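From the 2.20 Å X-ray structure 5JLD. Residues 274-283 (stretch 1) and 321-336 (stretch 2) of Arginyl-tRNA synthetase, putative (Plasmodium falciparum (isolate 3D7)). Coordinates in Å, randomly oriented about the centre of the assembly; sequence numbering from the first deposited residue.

Stretch 1, residues 274-283: GESFYVPMLS
Stretch 2 (321-336) GYGYDSTDVAALYYRL

Stretch 2 opens with an extended lead-in, makes a type I turn from Gly323 to Ser326, and is helical from Ser326 through Leu336 and beyond. The Ser326 side chain (p) ties the turn to the helix, its OG donating to Gly323 O at 2.5 Å. Stretch 1 runs across this helix as a chain of turns: residues 275-279 have helical phi/psi, Tyr278 N reaches Glu275 O at 2.9 Å, Met281 N reaches Tyr278 O at 2.9 Å, and Leu282 and Ser283 belong to a helix that continues beyond the stretch. The nearest CA atoms pair Glu275 CA with Thr327 CA at 6.5 Å and Leu282 CA with Ala330 CA at 6.3 Å; 677 Å² is buried, both sides summed.

Leu282 (m, t) covers the most surface. Its branched end suits a site between ring and helix: CD1 lies over the face of Tyr322, 3.6 Å from CD2 of that ring, while CD2 packs 3.6 Å from Ala330 CB. Leu282 CB sits 3.9 Å from the Tyr322 ring centroid, a CH-π contact. Tyr322 (m, chi2 -57°) is amphipathic: its OH lies 2.6 Å from Ser283 OG, the only direct hydrogen bond across the stretches.

Tyr278 (m, chi2 -84°) lies almost against the helix backbone, CE1 3.4 Å from Ala331 CA. Ala331 CB sits over its face, 3.8 Å from the ring centroid, another CH-π contact. A water lies 2.8 Å from Tyr278 OH and accepts from Arg335 NE at 3.0 Å, joining the stretches.

Tyr334 (t, chi2 84°) gathers three side chains. Phe277 (t, chi2 84°) directs its edge at the tyrosine face, ring centroids 5.2 Å apart and planes at 79°; Tyr278 makes an offset version at 6.0 Å. Flexible Met281 (p, t, p) brings CE to 4.0 Å from Tyr334 CD1. Thr327 (m) sets methyl CG2 4.0 Å from aliphatic Glu275 CG (glutamate m, t).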

ATOM      1  N   GLY A 274      -9.287   6.800  18.704  1.00 42.71           N
ATOM      2  CA  GLY A 274     -10.422   5.904  18.853  1.00 46.20           C
ATOM      3  C   GLY A 274     -11.767   6.525  18.541  1.00 48.52           C
ATOM      4  O   GLY A 274     -11.862   7.721  18.272  1.00 46.26           O
ATOM      5  N   GLU A 275     -12.809   5.703  18.569  1.00 40.45           N
ATOM      6  CA  GLU A 275     -14.181   6.194  18.523  1.00 50.96           C
ATOM      7  C   GLU A 275     -14.438   7.263  19.605  1.00 48.54           C
ATOM      8  O   GLU A 275     -15.075   8.284  19.342  1.00 48.31           O
ATOM      9  CB  GLU A 275     -15.161   5.023  18.691  1.00 57.11           C
ATOM     10  CG  GLU A 275     -15.142   4.054  17.509  1.00 68.05           C
ATOM     11  CD  GLU A 275     -15.845   2.733  17.784  1.00 74.86           C
ATOM     12  OE1 GLU A 275     -16.093   2.398  18.969  1.00 64.98           O
ATOM     13  OE2 GLU A 275     -16.120   2.013  16.798  1.00 81.94           O
ATOM     14  N   SER A 276     -13.919   7.026  20.811  1.00 47.36           N
ATOM     15  CA  SER A 276     -14.120   7.938  21.948  1.00 44.08           C
ATOM     16  C   SER A 276     -13.722   9.362  21.586  1.00 45.96           C
ATOM     17  O   SER A 276     -14.394  10.322  21.981  1.00 49.67           O
ATOM     18  CB  SER A 276     -13.322   7.476  23.175  1.00 43.64           C
ATOM     19  OG  SER A 276     -11.917   7.559  22.951  1.00 48.19           O
ATOM     20  N   PHE A 277     -12.654   9.477  20.793  1.00 49.21           N
ATOM     21  CA  PHE A 277     -12.113  10.777  20.391  1.00 51.01           C
ATOM     22  C   PHE A 277     -13.173  11.654  19.736  1.00 48.84           C
ATOM     23  O   PHE A 277     -13.132  12.878  19.859  1.00 44.15           O
ATOM     24  CB  PHE A 277     -10.909  10.607  19.444  1.00 44.52           C
ATOM     25  CG  PHE A 277     -10.313  11.918  18.967  1.00 45.20           C
ATOM     26  CD1 PHE A 277      -9.375  12.598  19.739  1.00 49.97           C
ATOM     27  CD2 PHE A 277     -10.697  12.471  17.757  1.00 40.88           C
ATOM     28  CE1 PHE A 277      -8.823  13.807  19.307  1.00 48.95           C
ATOM     29  CE2 PHE A 277     -10.155  13.691  17.321  1.00 45.34           C
ATOM     30  CZ  PHE A 277      -9.214  14.357  18.098  1.00 44.14           C
ATOM     31  N   TYR A 278     -14.141  11.044  19.061  1.00 39.81           N
ATOM     32  CA  TYR A 278     -15.102  11.870  18.340  1.00 40.51           C
ATOM     33  C   TYR A 278     -16.351  12.182  19.157  1.00 42.12           C
ATOM     34  O   TYR A 278     -17.140  13.052  18.788  1.00 43.60           O
ATOM     35  CB  TYR A 278     -15.472  11.197  17.025  1.00 43.31           C
ATOM     36  CG  TYR A 278     -14.241  10.916  16.187  1.00 47.47           C
ATOM     37  CD1 TYR A 278     -13.695  11.904  15.361  1.00 44.19           C
ATOM     38  CD2 TYR A 278     -13.616   9.674  16.234  1.00 38.01           C
ATOM     39  CE1 TYR A 278     -12.555  11.655  14.573  1.00 39.97           C
ATOM     40  CE2 TYR A 278     -12.480   9.409  15.462  1.00 41.15           C
ATOM     41  CZ  TYR A 278     -11.952  10.411  14.636  1.00 39.84           C
ATOM     42  OH  TYR A 278     -10.832  10.151  13.889  1.00 38.30           O
ATOM     43  N   VAL A 279     -16.509  11.478  20.271  1.00 41.17           N
ATOM     44  CA  VAL A 279     -17.724  11.600  21.054  1.00 42.58           C
ATOM     45  C   VAL A 279     -18.079  13.068  21.417  1.00 50.70           C
ATOM     46  O   VAL A 279     -19.233  13.460  21.271  1.00 45.85           O
ATOM     47  CB  VAL A 279     -17.626  10.715  22.320  1.00 47.70           C
ATOM     48  CG1 VAL A 279     -18.735  11.044  23.328  1.00 44.22           C
ATOM     49  CG2 VAL A 279     -17.674   9.234  21.902  1.00 45.82           C
ATOM     50  N   PRO A 280     -17.092  13.897  21.823  1.00 46.46           N
ATOM     51  CA  PRO A 280     -17.476  15.286  22.152  1.00 44.60           C
ATOM     52  C   PRO A 280     -17.837  16.190  20.959  1.00 46.26           C
ATOM     53  O   PRO A 280     -18.125  17.354  21.195  1.00 44.72           O
ATOM     54  CB  PRO A 280     -16.222  15.851  22.833  1.00 42.72           C
ATOM     55  CG  PRO A 280     -15.395  14.650  23.214  1.00 51.90           C
ATOM     56  CD  PRO A 280     -15.679  13.636  22.152  1.00 45.03           C
ATOM     57  N   MET A 281     -17.809  15.712  19.720  1.00 40.88           N
ATOM     58  CA  MET A 281     -18.175  16.599  18.620  1.00 49.20           C
ATOM     59  C   MET A 281     -19.383  16.088  17.826  1.00 53.74           C
ATOM     60  O   MET A 281     -19.878  16.774  16.914  1.00 50.55           O
ATOM     61  CB  MET A 281     -16.972  16.838  17.702  1.00 39.39           C
ATOM     62  CG  MET A 281     -16.473  15.647  16.908  1.00 41.66           C
ATOM     63  SD  MET A 281     -14.921  16.022  16.014  1.00 46.49           S
ATOM     64  CE  MET A 281     -13.727  15.958  17.361  1.00 38.38           C
ATOM     65  N   LEU A 282     -19.892  14.921  18.230  1.00 40.63           N
ATOM     66  CA  LEU A 282     -20.992  14.265  17.520  1.00 43.80           C
ATOM     67  C   LEU A 282     -22.231  15.176  17.349  1.00 41.09           C
ATOM     68  O   LEU A 282     -22.787  15.284  16.253  1.00 42.36           O
ATOM     69  CB  LEU A 282     -21.374  12.971  18.245  1.00 45.12           C
ATOM     70  CG  LEU A 282     -20.358  11.816  18.218  1.00 47.02           C
ATOM     71  CD1 LEU A 282     -20.845  10.603  19.015  1.00 41.96           C
ATOM     72  CD2 LEU A 282     -20.043  11.399  16.766  1.00 42.20           C
ATOM     73  N   SER A 283     -22.631  15.870  18.412  1.00 41.89           N
ATOM     74  CA  SER A 283     -23.820  16.731  18.328  1.00 42.42           C
ATOM     75  C   SER A 283     -23.550  17.845  17.309  1.00 41.78           C
ATOM     76  O   SER A 283     -24.392  18.120  16.442  1.00 50.34           O
ATOM     77  CB  SER A 283     -24.186  17.299  19.701  1.00 47.23           C
ATOM     78  OG  SER A 283     -24.947  16.355  20.437  1.00 48.55           O
ATOM     79  N   GLY A 321     -30.450   9.326  20.999  1.00 51.51           N
ATOM     80  CA  GLY A 321     -29.033   8.994  21.042  1.00 57.25           C
ATOM     81  C   GLY A 321     -28.366   8.928  19.670  1.00 59.31           C
ATOM     82  O   GLY A 321     -29.021   9.080  18.640  1.00 57.38           O
ATOM     83  N   TYR A 322     -27.054   8.714  19.665  1.00 46.12           N
ATOM     84  CA  TYR A 322     -26.264   8.747  18.446  1.00 58.50           C
ATOM     85  C   TYR A 322     -26.330   7.409  17.685  1.00 57.83           C
ATOM     86  O   TYR A 322     -26.119   6.346  18.271  1.00 56.56           O
ATOM     87  CB  TYR A 322     -24.813   9.105  18.783  1.00 52.60           C
ATOM     88  CG  TYR A 322     -24.658  10.438  19.496  1.00 54.84           C
ATOM     89  CD1 TYR A 322     -25.137  11.615  18.922  1.00 50.88           C
ATOM     90  CD2 TYR A 322     -24.033  10.517  20.743  1.00 44.63           C
ATOM     91  CE1 TYR A 322     -24.990  12.838  19.554  1.00 43.96           C
ATOM     92  CE2 TYR A 322     -23.882  11.725  21.384  1.00 54.13           C
ATOM     93  CZ  TYR A 322     -24.361  12.887  20.791  1.00 59.08           C
ATOM     94  OH  TYR A 322     -24.205  14.088  21.454  1.00 54.00           O
ATOM     95  N   GLY A 323     -26.636   7.468  16.391  1.00 51.22           N
ATOM     96  CA  GLY A 323     -26.769   6.265  15.565  1.00 53.41           C
ATOM     97  C   GLY A 323     -25.432   5.587  15.314  1.00 53.22           C
ATOM     98  O   GLY A 323     -24.385   6.233  15.402  1.00 49.74           O
ATOM     99  N   TYR A 324     -25.434   4.296  14.984  1.00 53.22           N
ATOM    100  CA  TYR A 324     -24.154   3.593  14.912  1.00 53.95           C
ATOM    101  C   TYR A 324     -23.314   3.952  13.672  1.00 53.07           C
ATOM    102  O   TYR A 324     -22.194   3.463  13.525  1.00 57.97           O
ATOM    103  CB  TYR A 324     -24.344   2.069  15.010  1.00 59.45           C
ATOM    104  CG  TYR A 324     -25.241   1.368  13.999  1.00 66.23           C
ATOM    105  CD1 TYR A 324     -24.891   1.279  12.651  1.00 65.58           C
ATOM    106  CD2 TYR A 324     -26.407   0.722  14.418  1.00 70.12           C
ATOM    107  CE1 TYR A 324     -25.704   0.605  11.735  1.00 69.16           C
ATOM    108  CE2 TYR A 324     -27.227   0.049  13.516  1.00 74.66           C
ATOM    109  CZ  TYR A 324     -26.868  -0.006  12.174  1.00 75.41           C
ATOM    110  OH  TYR A 324     -27.676  -0.672  11.280  1.00 74.42           O
ATOM    111  N   ASP A 325     -23.826   4.839  12.822  1.00 46.00           N
ATOM    112  CA  ASP A 325     -23.050   5.320  11.678  1.00 47.14           C
ATOM    113  C   ASP A 325     -22.522   6.744  11.903  1.00 45.04           C
ATOM    114  O   ASP A 325     -21.838   7.305  11.040  1.00 44.67           O
ATOM    115  CB  ASP A 325     -23.906   5.255  10.406  1.00 46.64           C
ATOM    116  CG  ASP A 325     -24.198   3.830   9.985  1.00 48.30           C
ATOM    117  OD1 ASP A 325     -23.238   3.038   9.958  1.00 46.18           O
ATOM    118  OD2 ASP A 325     -25.381   3.491   9.725  1.00 52.12           O
ATOM    119  N   SER A 326     -22.841   7.318  13.065  1.00 44.97           N
ATOM    120  CA  SER A 326     -22.513   8.718  13.360  1.00 39.92           C
ATOM    121  C   SER A 326     -21.013   8.918  13.569  1.00 39.22           C
ATOM    122  O   SER A 326     -20.437   9.928  13.144  1.00 41.85           O
ATOM    123  CB  SER A 326     -23.285   9.197  14.593  1.00 46.76           C
ATOM    124  OG  SER A 326     -23.041   8.361  15.717  1.00 50.26           O
ATOM    125  N   THR A 327     -20.360   7.944  14.192  1.00 45.49           N
ATOM    126  CA  THR A 327     -18.911   8.044  14.400  1.00 48.73           C
ATOM    127  C   THR A 327     -18.114   8.101  13.081  1.00 48.62           C
ATOM    128  O   THR A 327     -17.169   8.883  12.963  1.00 45.11           O
ATOM    129  CB  THR A 327     -18.381   6.870  15.256  1.00 51.78           C
ATOM    130  OG1 THR A 327     -18.956   6.940  16.568  1.00 55.56           O
ATOM    131  CG2 THR A 327     -16.860   6.925  15.374  1.00 46.79           C
ATOM    132  N   ASP A 328     -18.473   7.298  12.085  1.00 44.29           N
ATOM    133  CA  ASP A 328     -17.672   7.295  10.837  1.00 43.10           C
ATOM    134  C   ASP A 328     -17.817   8.634  10.102  1.00 40.94           C
ATOM    135  O   ASP A 328     -16.833   9.245   9.641  1.00 41.47           O
ATOM    136  CB  ASP A 328     -18.088   6.145   9.931  1.00 44.27           C
ATOM    137  CG  ASP A 328     -17.665   4.789  10.470  1.00 53.23           C
ATOM    138  OD1 ASP A 328     -16.702   4.722  11.260  1.00 52.27           O
ATOM    139  OD2 ASP A 328     -18.285   3.782  10.081  1.00 61.61           O
ATOM    140  N   VAL A 329     -19.058   9.116  10.072  1.00 39.42           N
ATOM    141  CA  VAL A 329     -19.366  10.400   9.460  1.00 47.31           C
ATOM    142  C   VAL A 329     -18.610  11.528  10.173  1.00 50.91           C
ATOM    143  O   VAL A 329     -18.011  12.382   9.517  1.00 46.79           O
ATOM    144  CB  VAL A 329     -20.894  10.664   9.471  1.00 43.51           C
ATOM    145  CG1 VAL A 329     -21.205  12.049   8.922  1.00 40.82           C
ATOM    146  CG2 VAL A 329     -21.614   9.587   8.649  1.00 39.98           C
ATOM    147  N   ALA A 330     -18.613  11.511  11.509  1.00 50.75           N
ATOM    148  CA  ALA A 330     -17.898  12.528  12.281  1.00 45.14           C
ATOM    149  C   ALA A 330     -16.407  12.450  12.024  1.00 46.86           C
ATOM    150  O   ALA A 330     -15.746  13.479  11.902  1.00 45.09           O
ATOM    151  CB  ALA A 330     -18.183  12.392  13.812  1.00 37.62           C
ATOM    152  N   ALA A 331     -15.861  11.238  11.960  1.00 43.25           N
ATOM    153  CA  ALA A 331     -14.427  11.115  11.729  1.00 40.04           C
ATOM    154  C   ALA A 331     -14.071  11.719  10.374  1.00 42.50           C
ATOM    155  O   ALA A 331     -13.064  12.428  10.261  1.00 41.55           O
ATOM    156  CB  ALA A 331     -13.969   9.663  11.810  1.00 38.04           C
ATOM    157  N   LEU A 332     -14.889  11.466   9.348  1.00 40.81           N
ATOM    158  CA  LEU A 332     -14.534  12.029   8.032  1.00 38.91           C
ATOM    159  C   LEU A 332     -14.693  13.563   8.052  1.00 36.65           C
ATOM    160  O   LEU A 332     -13.864  14.283   7.482  1.00 38.69           O
ATOM    161  CB  LEU A 332     -15.368  11.402   6.914  1.00 42.37           C
ATOM    162  CG  LEU A 332     -14.899  11.627   5.471  1.00 45.49           C
ATOM    163  CD1 LEU A 332     -13.367  11.585   5.309  1.00 36.01           C
ATOM    164  CD2 LEU A 332     -15.538  10.565   4.589  1.00 33.90           C
ATOM    165  N   TYR A 333     -15.750  14.049   8.711  1.00 34.46           N
ATOM    166  CA  TYR A 333     -15.893  15.492   8.985  1.00 43.73           C
ATOM    167  C   TYR A 333     -14.620  16.103   9.582  1.00 38.93           C
ATOM    168  O   TYR A 333     -14.129  17.151   9.134  1.00 42.61           O
ATOM    169  CB  TYR A 333     -17.067  15.757   9.943  1.00 45.76           C
ATOM    170  CG  TYR A 333     -16.991  17.128  10.594  1.00 43.49           C
ATOM    171  CD1 TYR A 333     -17.467  18.257   9.941  1.00 41.04           C
ATOM    172  CD2 TYR A 333     -16.408  17.293  11.847  1.00 41.69           C
ATOM    173  CE1 TYR A 333     -17.373  19.517  10.528  1.00 44.04           C
ATOM    174  CE2 TYR A 333     -16.310  18.540  12.434  1.00 44.11           C
ATOM    175  CZ  TYR A 333     -16.801  19.644  11.776  1.00 47.51           C
ATOM    176  OH  TYR A 333     -16.704  20.873  12.365  1.00 58.20           O
ATOM    177  N   TYR A 334     -14.096  15.432  10.603  1.00 45.36           N
ATOM    178  CA  TYR A 334     -12.910  15.888  11.311  1.00 46.05           C
ATOM    179  C   TYR A 334     -11.692  15.891  10.390  1.00 43.93           C
ATOM    180  O   TYR A 334     -10.960  16.862  10.342  1.00 46.31           O
ATOM    181  CB  TYR A 334     -12.645  15.012  12.544  1.00 43.58           C
ATOM    182  CG  TYR A 334     -11.355  15.343  13.279  1.00 40.50           C
ATOM    183  CD1 TYR A 334     -11.299  16.374  14.217  1.00 36.17           C
ATOM    184  CD2 TYR A 334     -10.185  14.626  13.019  1.00 39.81           C
ATOM    185  CE1 TYR A 334     -10.099  16.677  14.891  1.00 36.47           C
ATOM    186  CE2 TYR A 334      -9.003  14.915  13.676  1.00 41.54           C
ATOM    187  CZ  TYR A 334      -8.962  15.942  14.605  1.00 42.37           C
ATOM    188  OH  TYR A 334      -7.772  16.200  15.230  1.00 51.14           O
ATOM    189  N   ARG A 335     -11.489  14.803   9.658  1.00 41.38           N
ATOM    190  CA  ARG A 335     -10.325  14.680   8.781  1.00 37.84           C
ATOM    191  C   ARG A 335     -10.356  15.740   7.687  1.00 37.45           C
ATOM    192  O   ARG A 335      -9.324  16.320   7.341  1.00 34.48           O
ATOM    193  CB  ARG A 335     -10.263  13.263   8.189  1.00 36.03           C
ATOM    194  CG  ARG A 335     -10.038  12.227   9.291  1.00 36.90           C
ATOM    195  CD  ARG A 335     -10.386  10.803   8.897  1.00 35.99           C
ATOM    196  NE  ARG A 335      -9.978   9.903   9.971  1.00 41.23           N
ATOM    197  CZ  ARG A 335     -10.113   8.579   9.978  1.00 39.95           C
ATOM    198  NH1 ARG A 335     -10.645   7.925   8.942  1.00 40.06           N
ATOM    199  NH2 ARG A 335      -9.686   7.900  11.029  1.00 35.32           N
ATOM    200  N   LEU A 336     -11.548  16.040   7.184  1.00 43.38           N
ATOM    201  CA  LEU A 336     -11.662  16.988   6.073  1.00 46.04           C
ATOM    202  C   LEU A 336     -11.553  18.454   6.520  1.00 45.61           C
ATOM    203  O   LEU A 336     -10.877  19.261   5.861  1.00 41.71           O
ATOM    204  CB  LEU A 336     -12.982  16.763   5.334  1.00 41.24           C
ATOM    205  CG  LEU A 336     -13.014  15.498   4.475  1.00 43.04           C
ATOM    206  CD1 LEU A 336     -14.412  15.287   3.951  1.00 43.27           C
ATOM    207  CD2 LEU A 336     -12.027  15.606   3.320  1.00 43.49           C
TER
HETATM  208  O   HOH W   1      -8.647  11.046  12.346  1.00 40.00           O